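Local atomic coordinates of aromatic-L-amino-acid decarboxylase (Catharanthus roseus, PDB entry 6EEW), a protein that catalyses the pyridoxal 5'-phosphate-dependent decarboxylation of L-tryptophan to tryptamine and of 5-hydroxy-L-tryptophan to serotonin. Residues G192-G198 against Y250-C256; R239-E243 against I276-I282. One frame throughout, in Å; residues are numbered along the deposited sequence.

Contact 1 (G192-G198 against Y250-C256)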
loop_
_atom_site.group_PDB
_atom_site.type_symbol
_atom_site.label_atom_id
_atom_site.label_comp_id
_atom_site.label_asym_id
_atom_site.label_seq_id
_atom_site.Cartn_x
_atom_site.Cartn_y
_atom_site.Cartn_z
ATOM N N GLY A 192 16.963 17.945 15.622
ATOM C CA GLY A 192 16.376 19.243 15.891
ATOM C C GLY A 192 16.907 20.378 15.038
ATOM O O GLY A 192 16.423 21.506 15.173
ATOM N N LYS A 193 17.918 20.124 14.205
ATOM C CA LYS A 193 18.480 21.113 13.291
ATOM C C LYS A 193 18.009 20.951 11.853
ATOM O O LYS A 193 18.224 21.862 11.046
ATOM C CB LYS A 193 20.011 21.033 13.310
ATOM C CG LYS A 193 20.603 21.340 14.660
ATOM C CD LYS A 193 22.116 21.239 14.666
ATOM C CE LYS A 193 22.659 21.571 16.046
ATOM N NZ LYS A 193 24.145 21.547 16.099
ATOM N N LEU A 194 17.393 19.821 11.510
ATOM C CA LEU A 194 17.124 19.478 10.116
ATOM C C LEU A 194 15.873 20.197 9.621
ATOM O O LEU A 194 14.794 20.069 10.214
ATOM C CB LEU A 194 16.976 17.966 9.976
ATOM C CG LEU A 194 18.098 17.167 10.648
ATOM C CD1 LEU A 194 17.993 15.683 10.311
ATOM C CD2 LEU A 194 19.477 17.717 10.301
ATOM N N VAL A 195 16.011 20.943 8.529
ATOM C CA VAL A 195 14.923 21.742 7.980
ATOM C C VAL A 195 14.491 21.154 6.648
ATOM O O VAL A 195 15.329 20.793 5.811
ATOM C CB VAL A 195 15.331 23.216 7.812
ATOM C CG1 VAL A 195 14.171 24.028 7.229
ATOM C CG2 VAL A 195 15.765 23.773 9.146
ATOM N N CYS A 196 13.180 21.063 6.451
ATOM C CA CYS A 196 12.596 20.602 5.204
ATOM C C CYS A 196 11.868 21.766 4.553
ATOM O O CYS A 196 11.276 22.597 5.251
ATOM C CB CYS A 196 11.608 19.452 5.427
ATOM S SG CYS A 196 12.320 17.924 6.067
ATOM N N TYR A 197 11.907 21.817 3.218
ATOM C CA TYR A 197 11.340 22.910 2.441
ATOM C C TYR A 197 10.329 22.363 1.437
ATOM O O TYR A 197 10.562 21.323 0.808
ATOM C CB TYR A 197 12.442 23.694 1.707
ATOM C CG TYR A 197 13.576 24.183 2.597
ATOM C CD1 TYR A 197 14.691 23.392 2.837
ATOM C CD2 TYR A 197 13.537 25.442 3.176
ATOM C CE1 TYR A 197 15.730 23.841 3.646
ATOM C CE2 TYR A 197 14.573 25.904 3.983
ATOM C CZ TYR A 197 15.666 25.099 4.213
ATOM O OH TYR A 197 16.688 25.555 5.016
ATOM N N GLY A 198 9.184 23.033 1.328
ATOM C CA GLY A 198 8.202 22.692 0.307
ATOM C C GLY A 198 7.401 23.909 -0.102
ATOM O O GLY A 198 7.223 24.843 0.681
ATOM N N TYR A 250 20.844 26.032 11.393
ATOM C CA TYR A 250 20.077 24.864 10.986
ATOM C C TYR A 250 20.774 24.141 9.841
ATOM O O TYR A 250 21.695 24.658 9.202
ATOM C CB TYR A 250 18.663 25.270 10.566
ATOM C CG TYR A 250 17.847 25.802 11.710
ATOM C CD1 TYR A 250 17.985 27.122 12.121
ATOM C CD2 TYR A 250 16.965 24.986 12.407
ATOM C CE1 TYR A 250 17.255 27.624 13.189
ATOM C CE2 TYR A 250 16.227 25.480 13.466
ATOM C CZ TYR A 250 16.378 26.798 13.856
ATOM O OH TYR A 250 15.650 27.293 14.914
ATOM N N VAL A 251 20.318 22.922 9.587
ATOM C CA VAL A 251 20.860 22.081 8.526
ATOM C C VAL A 251 19.770 21.844 7.489
ATOM O O VAL A 251 18.816 21.093 7.752
ATOM C CB VAL A 251 21.419 20.770 9.095
ATOM C CG1 VAL A 251 21.797 19.835 7.983
ATOM C CG2 VAL A 251 22.649 21.085 9.932
ATOM N N PRO A 252 19.853 22.489 6.322
ATOM C CA PRO A 252 18.886 22.222 5.246
ATOM C C PRO A 252 19.007 20.795 4.738
ATOM O O PRO A 252 20.076 20.352 4.308
ATOM C CB PRO A 252 19.270 23.240 4.162
ATOM C CG PRO A 252 20.107 24.288 4.862
ATOM C CD PRO A 252 20.825 23.530 5.953
ATOM N N LEU A 253 17.879 20.099 4.705
ATOM C CA LEU A 253 17.867 18.654 4.553
ATOM C C LEU A 253 17.132 18.198 3.307
ATOM O O LEU A 253 17.656 17.377 2.540
ATOM C CB LEU A 253 17.196 18.043 5.785
ATOM C CG LEU A 253 17.071 16.529 5.875
ATOM C CD1 LEU A 253 18.390 15.872 6.261
ATOM C CD2 LEU A 253 15.956 16.181 6.847
ATOM N N PHE A 254 15.940 18.725 3.070
ATOM C CA PHE A 254 15.065 18.106 2.091
ATOM C C PHE A 254 14.266 19.197 1.421
ATOM O O PHE A 254 13.771 20.115 2.086
ATOM C CB PHE A 254 14.111 17.100 2.733
ATOM C CG PHE A 254 13.294 16.306 1.745
ATOM C CD1 PHE A 254 12.025 16.707 1.378
ATOM C CD2 PHE A 254 13.795 15.136 1.213
ATOM C CE1 PHE A 254 11.276 15.951 0.477
ATOM C CE2 PHE A 254 13.046 14.367 0.314
ATOM C CZ PHE A 254 11.788 14.779 -0.051
ATOM N N LEU A 255 14.140 19.077 0.106
ATOM C CA LEU A 255 13.374 20.002 -0.706
ATOM C C LEU A 255 12.466 19.150 -1.558
ATOM O O LEU A 255 12.938 18.240 -2.255
ATOM C CB LEU A 255 14.277 20.875 -1.585
ATOM C CG LEU A 255 13.485 21.580 -2.681
ATOM C CD1 LEU A 255 12.530 22.595 -2.033
ATOM C CD2 LEU A 255 14.420 22.238 -3.728
ATOM N N CYS A 256 11.171 19.415 -1.464
ATOM C CA CYS A 256 10.172 18.751 -2.284
ATOM C C CYS A 256 9.782 19.737 -3.366
ATOM O O CYS A 256 9.055 20.698 -3.101
ATOM C CB CYS A 256 8.969 18.343 -1.442
ATOM S SG CYS A 256 7.715 17.435 -2.348
#
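The ring of Y197 lies along the backbone of the neighbouring strand, its edge turned to P252, with CE1 of Y197 3.6 Å from CB of P252; its hydroxyl is hydrogen-bonded to D245 of helix 235-247. Beneath such side-chain overlap, two parallel strands are joined by main-chain bonds. Entry into the pairing is regular: V251 N donates to K193 O (2.8 Å) and V195 N to V251 O (2.9 Å). The register then slips by one residue. V195 O receives L253 N at 2.9 Å and, weakly, F254 N at 3.5 Å, the signature of a beta bulge in which L253 is the extra residue, its psi of -48° far from extended. Regular pairing resumes with Y197 N to F254 O (2.8 Å) and C256 N to Y197 O (3.0 Å). L253 CD2 lies 3.7 Å from L194 CB, on the face where C196 SG meets F254 CB at 3.9 Å; helix 167-186 packs here. V195, Y197, P252 and L255 occupy the other face, under helix 235-247. From edge strand 220-223 the chain returns through that helix, past 194-199, to 251-258: a beta-alpha-beta crossover skipping one strand, in the central sheet of the PLP-dependent aminotransferase-like fold.

Contact 2 (R239-E243 against I276-I282)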
loop_
_atom_site.group_PDB
_atom_site.type_symbol
_atom_site.label_atom_id
_atom_site.label_comp_id
_atom_site.label_asym_id
_atom_site.label_seq_id
_atom_site.Cartn_x
_atom_site.Cartn_y
_atom_site.Cartn_z
ATOM N N ARG A 239 16.560 30.354 -2.034
ATOM C CA ARG A 239 17.949 30.584 -1.666
ATOM C C ARG A 239 18.031 31.474 -0.448
ATOM O O ARG A 239 18.829 31.226 0.467
ATOM C CB ARG A 239 18.722 31.227 -2.806
ATOM C CG ARG A 239 20.056 31.775 -2.330
ATOM C CD ARG A 239 20.829 32.389 -3.458
ATOM N NE ARG A 239 21.168 31.388 -4.460
ATOM C CZ ARG A 239 22.207 30.569 -4.366
ATOM N NH1 ARG A 239 23.019 30.636 -3.310
ATOM N NH2 ARG A 239 22.433 29.692 -5.336
ATOM N N LYS A 240 17.213 32.525 -0.421
ATOM C CA LYS A 240 17.212 33.415 0.730
ATOM C C LYS A 240 16.849 32.641 1.996
ATOM O O LYS A 240 17.521 32.758 3.034
ATOM C CB LYS A 240 16.241 34.569 0.484
ATOM C CG LYS A 240 16.168 35.558 1.625
ATOM C CD LYS A 240 17.564 36.113 1.879
ATOM C CE LYS A 240 17.592 37.093 3.032
ATOM N NZ LYS A 240 18.989 37.508 3.331
ATOM N N MET A 241 15.810 31.802 1.911
ATOM C CA MET A 241 15.403 31.007 3.069
ATOM C C MET A 241 16.516 30.066 3.518
ATOM O O MET A 241 16.817 29.965 4.715
ATOM C CB MET A 241 14.128 30.222 2.750
ATOM C CG MET A 241 12.901 31.091 2.474
ATOM S SD MET A 241 11.481 30.152 1.864
ATOM C CE MET A 241 11.157 29.070 3.260
ATOM N N VAL A 242 17.129 29.355 2.574
ATOM C CA VAL A 242 18.170 28.393 2.922
ATOM C C VAL A 242 19.346 29.094 3.584
ATOM O O VAL A 242 19.897 28.611 4.581
ATOM C CB VAL A 242 18.617 27.608 1.674
ATOM C CG1 VAL A 242 19.835 26.752 1.992
ATOM C CG2 VAL A 242 17.474 26.740 1.140
ATOM N N GLU A 243 19.742 30.252 3.061
ATOM C CA GLU A 243 20.915 30.916 3.616
ATOM C C GLU A 243 20.621 31.502 4.992
ATOM O O GLU A 243 21.506 31.527 5.860
ATOM C CB GLU A 243 21.422 31.970 2.632
ATOM C CG GLU A 243 22.027 31.317 1.388
ATOM C CD GLU A 243 22.486 32.308 0.329
ATOM O OE1 GLU A 243 21.927 33.429 0.272
ATOM O OE2 GLU A 243 23.391 31.955 -0.464
ATOM N N ILE A 276 20.324 24.638 -6.683
ATOM C CA ILE A 276 20.397 25.096 -5.294
ATOM C C ILE A 276 20.528 23.901 -4.341
ATOM O O ILE A 276 21.331 23.916 -3.399
ATOM C CB ILE A 276 19.172 25.956 -4.950
ATOM C CG1 ILE A 276 19.159 27.218 -5.800
ATOM C CG2 ILE A 276 19.239 26.383 -3.503
ATOM C CD1 ILE A 276 17.906 28.031 -5.637
ATOM N N ALA A 277 19.768 22.838 -4.585
ATOM C CA ALA A 277 19.864 21.673 -3.706
ATOM C C ALA A 277 21.300 21.170 -3.674
ATOM O O ALA A 277 21.876 20.954 -2.598
ATOM C CB ALA A 277 18.903 20.579 -4.157
ATOM N N ASN A 278 21.905 21.016 -4.859
ATOM C CA ASN A 278 23.302 20.605 -4.936
ATOM C C ASN A 278 24.192 21.557 -4.158
ATOM O O ASN A 278 25.062 21.121 -3.396
ATOM C CB ASN A 278 23.763 20.530 -6.392
ATOM C CG ASN A 278 23.179 19.350 -7.137
ATOM O OD1 ASN A 278 22.003 19.348 -7.504
ATOM N ND2 ASN A 278 24.007 18.343 -7.385
ATOM N N GLU A 279 23.976 22.862 -4.309
ATOM C CA GLU A 279 24.875 23.803 -3.646
ATOM C C GLU A 279 24.846 23.643 -2.136
ATOM O O GLU A 279 25.895 23.686 -1.483
ATOM C CB GLU A 279 24.530 25.239 -4.016
ATOM C CG GLU A 279 25.283 26.270 -3.173
ATOM C CD GLU A 279 24.987 27.693 -3.618
ATOM O OE1 GLU A 279 24.258 27.831 -4.630
ATOM O OE2 GLU A 279 25.470 28.659 -2.966
ATOM N N PHE A 280 23.669 23.439 -1.551
ATOM C CA PHE A 280 23.590 23.437 -0.096
ATOM C C PHE A 280 23.482 22.040 0.501
ATOM O O PHE A 280 23.214 21.918 1.699
ATOM C CB PHE A 280 22.418 24.301 0.369
ATOM C CG PHE A 280 22.626 25.768 0.156
ATOM C CD1 PHE A 280 23.413 26.490 1.024
ATOM C CD2 PHE A 280 22.047 26.419 -0.916
ATOM C CE1 PHE A 280 23.618 27.853 0.838
ATOM C CE2 PHE A 280 22.250 27.779 -1.117
ATOM C CZ PHE A 280 23.039 28.497 -0.234
ATOM N N GLY A 281 23.745 20.994 -0.284
ATOM C CA GLY A 281 23.663 19.635 0.224
ATOM C C GLY A 281 22.269 19.189 0.589
ATOM O O GLY A 281 22.105 18.303 1.430
ATOM N N ILE A 282 21.261 19.789 -0.021
ATOM C CA ILE A 282 19.864 19.462 0.225
ATOM C C ILE A 282 19.451 18.334 -0.703
ATOM O O ILE A 282 19.684 18.399 -1.916
ATOM C CB ILE A 282 18.978 20.698 0.005
ATOM C CG1 ILE A 282 19.414 21.828 0.948
ATOM C CG2 ILE A 282 17.504 20.330 0.125
ATOM C CD1 ILE A 282 18.891 23.197 0.572
#
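Helix-to-helix packing across a partly buried seam joins helix 235-247 to helix 270-280, two neighbours on one face of the large mixed sheet. The segment axes run nearly parallel, at 15°, but stay 11.4 Å apart at closest approach, and the gap is filled by side chains, the long R239 and the ring of F280 among them. F280 is the centrepiece: V242 CG1 sits 3.6 Å from the centroid of the F280 ring, almost above it, in a CH-pi contact, while E243 CG comes within 3.4 Å of F280 CZ. Deeper toward the sheet, V242 CG2 reaches I282 CD1 at 3.9 Å. The turn that delivers I282 is a Schellman motif, in which G281 adopts a positive phi of 67° and I282 N bonds back to A277 O at 2.9 Å. Along the outer side the seam is polar. The R239 guanidinium meets the E279 carboxylate with two bonds, NH2 of R239 to OE1 of E279 at 2.7 Å and NH1 of R239 to OE2 of E279 at 3.2 Å. One turn further along its own helix, E243 OE2 accepts from R239 NH1 at 3.2 Å. A single guanidinium is thus shared by two carboxylates, one from each helix, and the chemistry grades from apolar packing beside the sheet to an outer salt-bridge network.

In the fold
The segments alternate along the chain: strand 194-199, helix 235-247, strand 251-258, then helix 270-280. Contact 1 pairs the two strands within the seven-stranded mixed sheet, and contact 2 pairs the two helices that pack on it; the centres of the two contacts lie about 10 Å apart. The layers touch directly through P252 and I282, with P252 CB 3.5 Å from I282 CG1, and through P252 CG, 3.8 Å from V242 CG1. Sheet and helical layer therefore share one apolar core in the conserved decarboxylase domain. Contact 2 lies away from the substrate and cofactor sites, whereas the far end of contact 1 points toward them: G198 lies about 8 Å from the side chain of H203, which binds L-tryptophan.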